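PDB 5I3S: inositol monophosphatase family protein from Staphylococcus aureus, which probably hydrolyses the phosphate ester of inositol monophosphate or a related sugar phosphate, as a metal-dependent phosphatase of the FIG superfamily. Local coordinates for residues G5-L10 with A112-D117; P84-L89 with P206-G211; A120-H125 with A132-Q137. One frame throughout, in Å; residues are numbered along the deposited sequence.

Contact 1 (G5-L10 with A112-D117)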
loop_
_atom_site.group_PDB
_atom_site.type_symbol
_atom_site.label_atom_id
_atom_site.label_comp_id
_atom_site.label_asym_id
_atom_site.label_seq_id
_atom_site.Cartn_x
_atom_site.Cartn_y
_atom_site.Cartn_z
ATOM N N GLY A 5 -15.679 25.539 -6.436
ATOM C CA GLY A 5 -14.430 26.269 -6.436
ATOM C C GLY A 5 -13.980 26.636 -5.039
ATOM O O GLY A 5 -12.809 26.457 -4.712
ATOM N N PHE A 6 -14.899 27.176 -4.223
ATOM C CA PHE A 6 -14.662 27.426 -2.776
ATOM C C PHE A 6 -14.183 26.143 -2.046
ATOM O O PHE A 6 -13.271 26.196 -1.226
ATOM C CB PHE A 6 -15.936 28.016 -2.135
ATOM C CG PHE A 6 -15.930 28.072 -0.622
ATOM C CD1 PHE A 6 -15.218 29.045 0.060
ATOM C CD2 PHE A 6 -16.662 27.190 0.112
ATOM C CE1 PHE A 6 -15.229 29.109 1.456
ATOM C CE2 PHE A 6 -16.655 27.227 1.504
ATOM C CZ PHE A 6 -15.940 28.194 2.177
ATOM N N ALA A 7 -14.772 24.994 -2.370
ATOM C CA ALA A 7 -14.403 23.762 -1.678
ATOM C C ALA A 7 -12.987 23.350 -2.044
ATOM O O ALA A 7 -12.196 23.014 -1.198
ATOM C CB ALA A 7 -15.390 22.653 -1.991
ATOM N N GLN A 8 -12.698 23.413 -3.337
ATOM C CA GLN A 8 -11.410 23.078 -3.911
ATOM C C GLN A 8 -10.266 23.845 -3.263
ATOM O O GLN A 8 -9.301 23.248 -2.826
ATOM C CB GLN A 8 -11.477 23.310 -5.414
ATOM C CG GLN A 8 -10.297 22.860 -6.223
ATOM C CD GLN A 8 -10.687 22.482 -7.627
ATOM O OE1 GLN A 8 -11.597 21.690 -7.839
ATOM N NE2 GLN A 8 -10.011 23.058 -8.596
ATOM N N GLY A 9 -10.389 25.146 -3.159
ATOM C CA GLY A 9 -9.346 25.976 -2.577
ATOM C C GLY A 9 -9.194 25.743 -1.100
ATOM O O GLY A 9 -8.075 25.556 -0.591
ATOM N N LEU A 10 -10.333 25.707 -0.415
ATOM C CA LEU A 10 -10.391 25.363 1.009
ATOM C C LEU A 10 -9.640 24.069 1.337
ATOM O O LEU A 10 -8.852 24.020 2.268
ATOM C CB LEU A 10 -11.852 25.215 1.444
ATOM C CG LEU A 10 -12.090 24.767 2.887
ATOM C CD1 LEU A 10 -11.455 25.767 3.844
ATOM C CD2 LEU A 10 -13.565 24.650 3.170
ATOM N N ALA A 112 -20.591 17.161 -4.953
ATOM C CA ALA A 112 -19.168 17.172 -5.273
ATOM C C ALA A 112 -18.390 16.317 -4.275
ATOM O O ALA A 112 -18.818 16.194 -3.135
ATOM C CB ALA A 112 -18.649 18.610 -5.246
ATOM N N GLY A 113 -17.262 15.760 -4.708
ATOM C CA GLY A 113 -16.323 15.080 -3.821
ATOM C C GLY A 113 -14.830 15.419 -4.045
ATOM O O GLY A 113 -14.379 15.695 -5.207
ATOM N N PHE A 114 -14.076 15.370 -2.938
ATOM C CA PHE A 114 -12.671 15.763 -2.884
ATOM C C PHE A 114 -11.874 14.835 -1.981
ATOM O O PHE A 114 -12.263 14.678 -0.843
ATOM C CB PHE A 114 -12.509 17.206 -2.350
ATOM C CG PHE A 114 -13.326 18.246 -3.097
ATOM C CD1 PHE A 114 -12.788 18.945 -4.160
ATOM C CD2 PHE A 114 -14.643 18.535 -2.712
ATOM C CE1 PHE A 114 -13.537 19.909 -4.840
ATOM C CE2 PHE A 114 -15.404 19.491 -3.384
ATOM C CZ PHE A 114 -14.846 20.184 -4.446
ATOM N N VAL A 115 -10.787 14.226 -2.484
ATOM C CA VAL A 115 -9.797 13.571 -1.612
ATOM C C VAL A 115 -8.384 14.085 -1.940
ATOM O O VAL A 115 -7.901 13.955 -3.064
ATOM C CB VAL A 115 -9.940 12.012 -1.445
ATOM C CG1 VAL A 115 -11.230 11.444 -1.992
ATOM C CG2 VAL A 115 -8.817 11.224 -1.970
ATOM N N TYR A 116 -7.780 14.753 -0.956
ATOM C CA TYR A 116 -6.542 15.503 -1.157
ATOM C C TYR A 116 -5.422 14.769 -0.520
ATOM O O TYR A 116 -5.405 14.650 0.701
ATOM C CB TYR A 116 -6.628 16.920 -0.572
ATOM C CG TYR A 116 -5.415 17.813 -0.838
ATOM C CD1 TYR A 116 -4.686 17.722 -2.036
ATOM C CD2 TYR A 116 -5.023 18.793 0.074
ATOM C CE1 TYR A 116 -3.587 18.555 -2.289
ATOM C CE2 TYR A 116 -3.933 19.611 -0.184
ATOM C CZ TYR A 116 -3.218 19.479 -1.371
ATOM O OH TYR A 116 -2.133 20.261 -1.627
ATOM N N ASP A 117 -4.519 14.230 -1.337
ATOM C CA ASP A 117 -3.361 13.488 -0.831
ATOM C C ASP A 117 -2.357 14.587 -0.477
ATOM O O ASP A 117 -1.653 15.102 -1.327
ATOM C CB ASP A 117 -2.810 12.475 -1.874
ATOM C CG ASP A 117 -1.609 11.679 -1.376
ATOM O OD1 ASP A 117 -0.875 12.162 -0.456
ATOM O OD2 ASP A 117 -1.373 10.574 -1.913
#

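Contact 2 (P84-L89 with P206-G211)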
loop_
_atom_site.group_PDB
_atom_site.type_symbol
_atom_site.label_atom_id
_atom_site.label_comp_id
_atom_site.label_asym_id
_atom_site.label_seq_id
_atom_site.Cartn_x
_atom_site.Cartn_y
_atom_site.Cartn_z
ATOM N N PRO A 84 -10.983 15.392 8.312
ATOM C CA PRO A 84 -9.737 16.174 8.346
ATOM C C PRO A 84 -8.501 15.334 8.044
ATOM O O PRO A 84 -7.717 15.778 7.234
ATOM C CB PRO A 84 -9.719 16.769 9.771
ATOM C CG PRO A 84 -10.747 15.978 10.505
ATOM C CD PRO A 84 -11.806 15.699 9.492
ATOM N N ILE A 85 -8.363 14.133 8.631
ATOM C CA ILE A 85 -7.256 13.212 8.339
ATOM C C ILE A 85 -7.762 11.775 8.226
ATOM O O ILE A 85 -8.022 11.133 9.232
ATOM C CB ILE A 85 -6.151 13.275 9.406
ATOM C CG1 ILE A 85 -5.548 14.699 9.524
ATOM C CG2 ILE A 85 -5.028 12.277 9.115
ATOM C CD1 ILE A 85 -4.821 14.951 10.861
ATOM N N ASP A 86 -7.930 11.287 6.997
ATOM C CA ASP A 86 -8.212 9.908 6.753
ATOM C C ASP A 86 -6.922 9.108 6.510
ATOM O O ASP A 86 -6.207 9.364 5.533
ATOM C CB ASP A 86 -9.142 9.727 5.532
ATOM C CG ASP A 86 -9.702 8.286 5.453
ATOM O OD1 ASP A 86 -9.843 7.632 6.505
ATOM O OD2 ASP A 86 -9.957 7.784 4.359
ATOM N N GLY A 87 -6.693 8.103 7.354
ATOM C CA GLY A 87 -5.432 7.454 7.470
ATOM C C GLY A 87 -4.581 7.996 8.616
ATOM O O GLY A 87 -3.375 8.259 8.439
ATOM N N THR A 88 -5.172 8.117 9.801
ATOM C CA THR A 88 -4.420 8.688 10.916
ATOM C C THR A 88 -3.182 7.843 11.288
ATOM O O THR A 88 -2.127 8.395 11.616
ATOM C CB THR A 88 -5.303 8.939 12.177
ATOM O OG1 THR A 88 -6.014 7.757 12.481
ATOM C CG2 THR A 88 -6.363 9.995 11.942
ATOM N N LEU A 89 -3.292 6.524 11.260
ATOM C CA LEU A 89 -2.119 5.721 11.465
ATOM C C LEU A 89 -1.048 5.940 10.411
ATOM O O LEU A 89 0.148 5.954 10.750
ATOM C CB LEU A 89 -2.428 4.214 11.531
ATOM C CG LEU A 89 -3.026 3.652 12.821
ATOM C CD1 LEU A 89 -3.268 2.145 12.708
ATOM C CD2 LEU A 89 -2.146 3.996 14.020
ATOM N N PRO A 206 -19.298 7.680 7.241
ATOM C CA PRO A 206 -19.679 8.424 6.054
ATOM C C PRO A 206 -18.590 9.371 5.538
ATOM O O PRO A 206 -18.432 9.532 4.308
ATOM C CB PRO A 206 -20.897 9.230 6.486
ATOM C CG PRO A 206 -21.264 8.819 7.873
ATOM C CD PRO A 206 -20.284 7.793 8.336
ATOM N N TRP A 207 -17.868 9.976 6.474
ATOM C CA TRP A 207 -16.772 10.893 6.154
ATOM C C TRP A 207 -15.531 10.201 5.547
ATOM O O TRP A 207 -14.694 10.879 4.964
ATOM C CB TRP A 207 -16.352 11.732 7.379
ATOM C CG TRP A 207 -16.069 10.974 8.633
ATOM C CD1 TRP A 207 -14.936 10.305 8.939
ATOM C CD2 TRP A 207 -16.944 10.815 9.768
ATOM N NE1 TRP A 207 -15.044 9.725 10.195
ATOM C CE2 TRP A 207 -16.265 10.032 10.720
ATOM C CE3 TRP A 207 -18.236 11.255 10.061
ATOM C CZ2 TRP A 207 -16.833 9.686 11.960
ATOM C CZ3 TRP A 207 -18.800 10.914 11.289
ATOM C CH2 TRP A 207 -18.096 10.144 12.220
ATOM N N ASP A 208 -15.439 8.881 5.642
ATOM C CA ASP A 208 -14.387 8.164 4.915
ATOM C C ASP A 208 -14.755 7.795 3.448
ATOM O O ASP A 208 -13.869 7.644 2.616
ATOM C CB ASP A 208 -13.957 6.932 5.675
ATOM C CG ASP A 208 -13.382 7.249 7.066
ATOM O OD1 ASP A 208 -13.821 6.557 8.005
ATOM O OD2 ASP A 208 -12.584 8.192 7.229
ATOM N N PHE A 209 -16.031 7.684 3.118
ATOM C CA PHE A 209 -16.381 7.367 1.757
ATOM C C PHE A 209 -17.050 8.437 0.959
ATOM O O PHE A 209 -17.066 8.329 -0.269
ATOM C CB PHE A 209 -17.188 6.077 1.664
ATOM C CG PHE A 209 -18.448 6.073 2.463
ATOM C CD1 PHE A 209 -19.571 6.738 2.015
ATOM C CD2 PHE A 209 -18.508 5.361 3.662
ATOM C CE1 PHE A 209 -20.743 6.681 2.727
ATOM C CE2 PHE A 209 -19.670 5.317 4.400
ATOM C CZ PHE A 209 -20.797 5.966 3.912
ATOM N N ALA A 210 -17.577 9.467 1.608
ATOM C CA ALA A 210 -18.384 10.467 0.892
ATOM C C ALA A 210 -17.677 11.122 -0.278
ATOM O O ALA A 210 -18.219 11.158 -1.364
ATOM C CB ALA A 210 -18.904 11.518 1.847
ATOM N N GLY A 211 -16.473 11.645 -0.060
ATOM C CA GLY A 211 -15.705 12.285 -1.161
ATOM C C GLY A 211 -15.316 11.295 -2.202
ATOM O O GLY A 211 -15.584 11.498 -3.387
#

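Contact 3 (A120-H125 with A132-Q137)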
loop_
_atom_site.group_PDB
_atom_site.type_symbol
_atom_site.label_atom_id
_atom_site.label_comp_id
_atom_site.label_asym_id
_atom_site.label_seq_id
_atom_site.Cartn_x
_atom_site.Cartn_y
_atom_site.Cartn_z
ATOM N N ALA A 120 1.571 14.289 -1.276
ATOM C CA ALA A 120 1.963 14.331 -2.699
ATOM C C ALA A 120 1.466 15.572 -3.429
ATOM O O ALA A 120 1.765 15.769 -4.596
ATOM C CB ALA A 120 1.456 13.111 -3.391
ATOM N N ASP A 121 0.703 16.410 -2.769
ATOM C CA ASP A 121 -0.026 17.508 -3.438
ATOM C C ASP A 121 -0.870 17.035 -4.643
ATOM O O ASP A 121 -0.724 17.552 -5.782
ATOM C CB ASP A 121 0.953 18.674 -3.825
ATOM C CG ASP A 121 0.222 19.985 -4.233
ATOM O OD1 ASP A 121 -1.030 20.170 -4.038
ATOM O OD2 ASP A 121 0.931 20.872 -4.768
ATOM N N VAL A 122 -1.687 16.011 -4.416
ATOM C CA VAL A 122 -2.568 15.528 -5.474
ATOM C C VAL A 122 -4.001 15.531 -4.973
ATOM O O VAL A 122 -4.349 14.847 -4.010
ATOM C CB VAL A 122 -2.205 14.102 -5.951
ATOM C CG1 VAL A 122 -3.128 13.667 -7.085
ATOM C CG2 VAL A 122 -0.717 13.980 -6.394
ATOM N N LEU A 123 -4.820 16.325 -5.615
ATOM C CA LEU A 123 -6.200 16.494 -5.250
ATOM C C LEU A 123 -6.984 15.708 -6.240
ATOM O O LEU A 123 -6.918 16.002 -7.429
ATOM C CB LEU A 123 -6.592 17.947 -5.365
ATOM C CG LEU A 123 -8.082 18.264 -5.155
ATOM C CD1 LEU A 123 -8.484 18.002 -3.725
ATOM C CD2 LEU A 123 -8.342 19.699 -5.507
ATOM N N TYR A 124 -7.717 14.695 -5.763
ATOM C CA TYR A 124 -8.709 14.036 -6.608
ATOM C C TYR A 124 -10.045 14.746 -6.386
ATOM O O TYR A 124 -10.401 15.078 -5.264
ATOM C CB TYR A 124 -8.785 12.530 -6.327
ATOM C CG TYR A 124 -7.394 11.819 -6.402
ATOM C CD1 TYR A 124 -6.948 11.238 -7.587
ATOM C CD2 TYR A 124 -6.582 11.725 -5.278
ATOM C CE1 TYR A 124 -5.697 10.618 -7.670
ATOM C CE2 TYR A 124 -5.351 11.101 -5.330
ATOM C CZ TYR A 124 -4.906 10.548 -6.512
ATOM O OH TYR A 124 -3.687 9.954 -6.559
ATOM N N HIS A 125 -10.792 14.949 -7.453
ATOM C CA HIS A 125 -11.995 15.751 -7.396
ATOM C C HIS A 125 -12.930 15.518 -8.597
ATOM O O HIS A 125 -12.521 15.029 -9.667
ATOM C CB HIS A 125 -11.654 17.253 -7.197
ATOM C CG HIS A 125 -10.877 17.843 -8.325
ATOM N ND1 HIS A 125 -11.396 18.802 -9.170
ATOM C CD2 HIS A 125 -9.617 17.598 -8.758
ATOM C CE1 HIS A 125 -10.486 19.108 -10.086
ATOM N NE2 HIS A 125 -9.398 18.400 -9.849
ATOM N N ALA A 132 -14.278 13.201 -13.377
ATOM C CA ALA A 132 -13.399 13.081 -12.249
ATOM C C ALA A 132 -11.989 13.384 -12.693
ATOM O O ALA A 132 -11.576 13.032 -13.802
ATOM C CB ALA A 132 -13.460 11.657 -11.678
ATOM N N TYR A 133 -11.233 13.978 -11.763
ATOM C CA TYR A 133 -9.935 14.541 -12.032
ATOM C C TYR A 133 -8.909 14.140 -10.995
ATOM O O TYR A 133 -9.252 14.060 -9.805
ATOM C CB TYR A 133 -10.068 16.084 -12.083
ATOM C CG TYR A 133 -10.779 16.532 -13.326
ATOM C CD1 TYR A 133 -10.059 16.785 -14.516
ATOM C CD2 TYR A 133 -12.174 16.649 -13.357
ATOM C CE1 TYR A 133 -10.704 17.176 -15.683
ATOM C CE2 TYR A 133 -12.826 17.041 -14.509
ATOM C CZ TYR A 133 -12.086 17.309 -15.669
ATOM O OH TYR A 133 -12.720 17.678 -16.821
ATOM N N ARG A 134 -7.664 13.906 -11.468
ATOM C CA ARG A 134 -6.437 13.924 -10.668
ATOM C C ARG A 134 -5.666 15.212 -11.044
ATOM O O ARG A 134 -5.117 15.305 -12.143
ATOM C CB ARG A 134 -5.574 12.679 -10.978
ATOM C CG ARG A 134 -4.132 12.735 -10.474
ATOM C CD ARG A 134 -3.287 11.616 -11.032
ATOM N NE ARG A 134 -2.188 11.242 -10.114
ATOM C CZ ARG A 134 -1.034 11.903 -9.939
ATOM N NH1 ARG A 134 -0.753 13.032 -10.593
ATOM N NH2 ARG A 134 -0.130 11.408 -9.097
ATOM N N GLY A 135 -5.633 16.198 -10.159
ATOM C CA GLY A 135 -5.211 17.547 -10.553
ATOM C C GLY A 135 -6.036 18.176 -11.692
ATOM O O GLY A 135 -7.254 18.373 -11.563
ATOM N N SER A 136 -5.371 18.500 -12.798
ATOM C CA SER A 136 -6.054 18.980 -14.030
ATOM C C SER A 136 -6.256 17.888 -15.086
ATOM O O SER A 136 -6.773 18.191 -16.158
ATOM C CB SER A 136 -5.281 20.160 -14.641
ATOM O OG SER A 136 -4.017 19.733 -15.137
ATOM N N GLN A 137 -5.824 16.648 -14.808
ATOM C CA GLN A 137 -5.974 15.512 -15.746
ATOM C C GLN A 137 -7.256 14.709 -15.466
ATOM O O GLN A 137 -7.489 14.281 -14.329
ATOM C CB GLN A 137 -4.792 14.501 -15.696
ATOM C CG GLN A 137 -3.420 15.088 -15.953
ATOM C CD GLN A 137 -3.290 15.798 -17.312
ATOM O OE1 GLN A 137 -3.810 15.337 -18.341
ATOM N NE2 GLN A 137 -2.589 16.926 -17.312
#

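Contact 1 (G5-L10 with A112-D117)
The methyl group of A7 and the backbone of Q8 meet the far end of the F114 phenyl ring, where helix 2-24 lies against strand 109-117 of the mixed sheet. A7 CB approaches obliquely and sits 3.5 Å from F114 CE2, and CZ is just as near. Q8 N, also oblique to the ring, lies 3.9 Å from F114 CE1. The Q8 amide reaches the same carbon from the rim: OE1 is 4.0 Å from F114 CE1 and in the plane of the ring, while the amide plane is turned 73° from it. The extended Q8 chain, with CG opposite the backbone N (chi1 -173°), crosses the phenylalanine side chain at about a right angle. F114 is positioned in turn by its strand, whose backbone bonds to I102, and by Y4, I11 and H125, which also touch it. L10, on another side of the helix, packs on helix 37-56. No hydrogen bond links the two segments, and the buried surface is only 129 Å². The contact is therefore van der Waals packing of helix on sheet, to which an electronegative amide oxygen facing the ring's C-H edge probably adds a weak attraction.

Contact 2 (P84-L89 with P206-G211)
D86 and D208 face each other through their carboxylates, OD1 of D86 lying 2.9 Å from OD2 of D208. Both atoms are acceptors and no hydrogen bond joins them. The two side chains get there differently. In D86, CG is trans to the backbone N (chi1 -167°), which carries the carboxylate across to the helix that begins near P206. In D208, CG stands beside its own N and opposite the carbonyl carbon (chi1 -61°), and this swings the carboxylate back toward D86. The two carboxylate planes end up 20° apart, and D208 OD2 also lies 3.4 Å from D86 CG. The other oxygen of D86, OD2, accepts a hydrogen bond from A185 N at the start of helix 184-193, which probably helps to set the rotation of the group. D83 extends the acidic cluster, its OD2 close to both D86 OD1 and D208 OD2, while the W207 indole packs against D83 and E65. The sequences D83-P84-I85-D86-G87-T88 and W207-D208-F209-A210-G211 match the two signature motifs of the inositol monophosphatase family, whose aspartates bind metal in relatives. Carboxylate oxygens gathered this closely are consistent with a site for divalent cations, probably magnesium as in related phosphatases.

Contact 3 (A120-H125 with A132-Q137)
The imidazole of H125 reaches across to a backbone carbonyl of the facing chain: NE2 donates to G135 O at 2.7 Å, nearly straight at 169° and close to the ring plane. This happens in an antiparallel beta hairpin formed by strands 122-127 and 132-134. A chi1 of 63°, with CG wedged between the backbone N and carbonyl carbon, turns the ring toward Y133 and G135, and ND1 is hydrogen-bonded to Y4 OH, so both ring nitrogens are held. Y133 CB rests over one face of the imidazole, 3.6 Å from its centroid, a CH-pi contact; the two aromatic rings themselves are slid apart and barely overlap. H125 and Y133 form a hydrogen-bonded pair, with H125 N to Y133 O at 2.9 Å and Y133 N to H125 O at 2.7 Å. G135 N adds a bond to L123 O at 3.0 Å from within the type II' turn R134 to Q137, where the positive phi of G135 favours glycine. The other face carries Y124 and R134 side by side, pointing the same way with ring and guanidinium planes nearly perpendicular. V122 CG1 sits over the centre of one guanidinium face, 3.9 Å above its plane.

Overall arrangement
From the N terminus, helix 2-24 supplies the first half of contact 1, which closes when strand 109-117 packs against it. Contact 2 has opened in between, at 84-89, and ends only at 206-211, so the two cross. Contact 3 begins after contact 1 has closed and joins neighbouring strands within the span of contact 2. Contacts 1 and 3 share the mixed sheet and touch: D117 N probably bonds to V122 O, and Y116 OH to D121 OD1. V115 CG1 packs on G211, linking contacts 1 and 2, whereas contacts 2 and 3 remain about 7 Å apart at their nearest atoms. Together they tie the N-terminal helix, the sheet and helix 206-218.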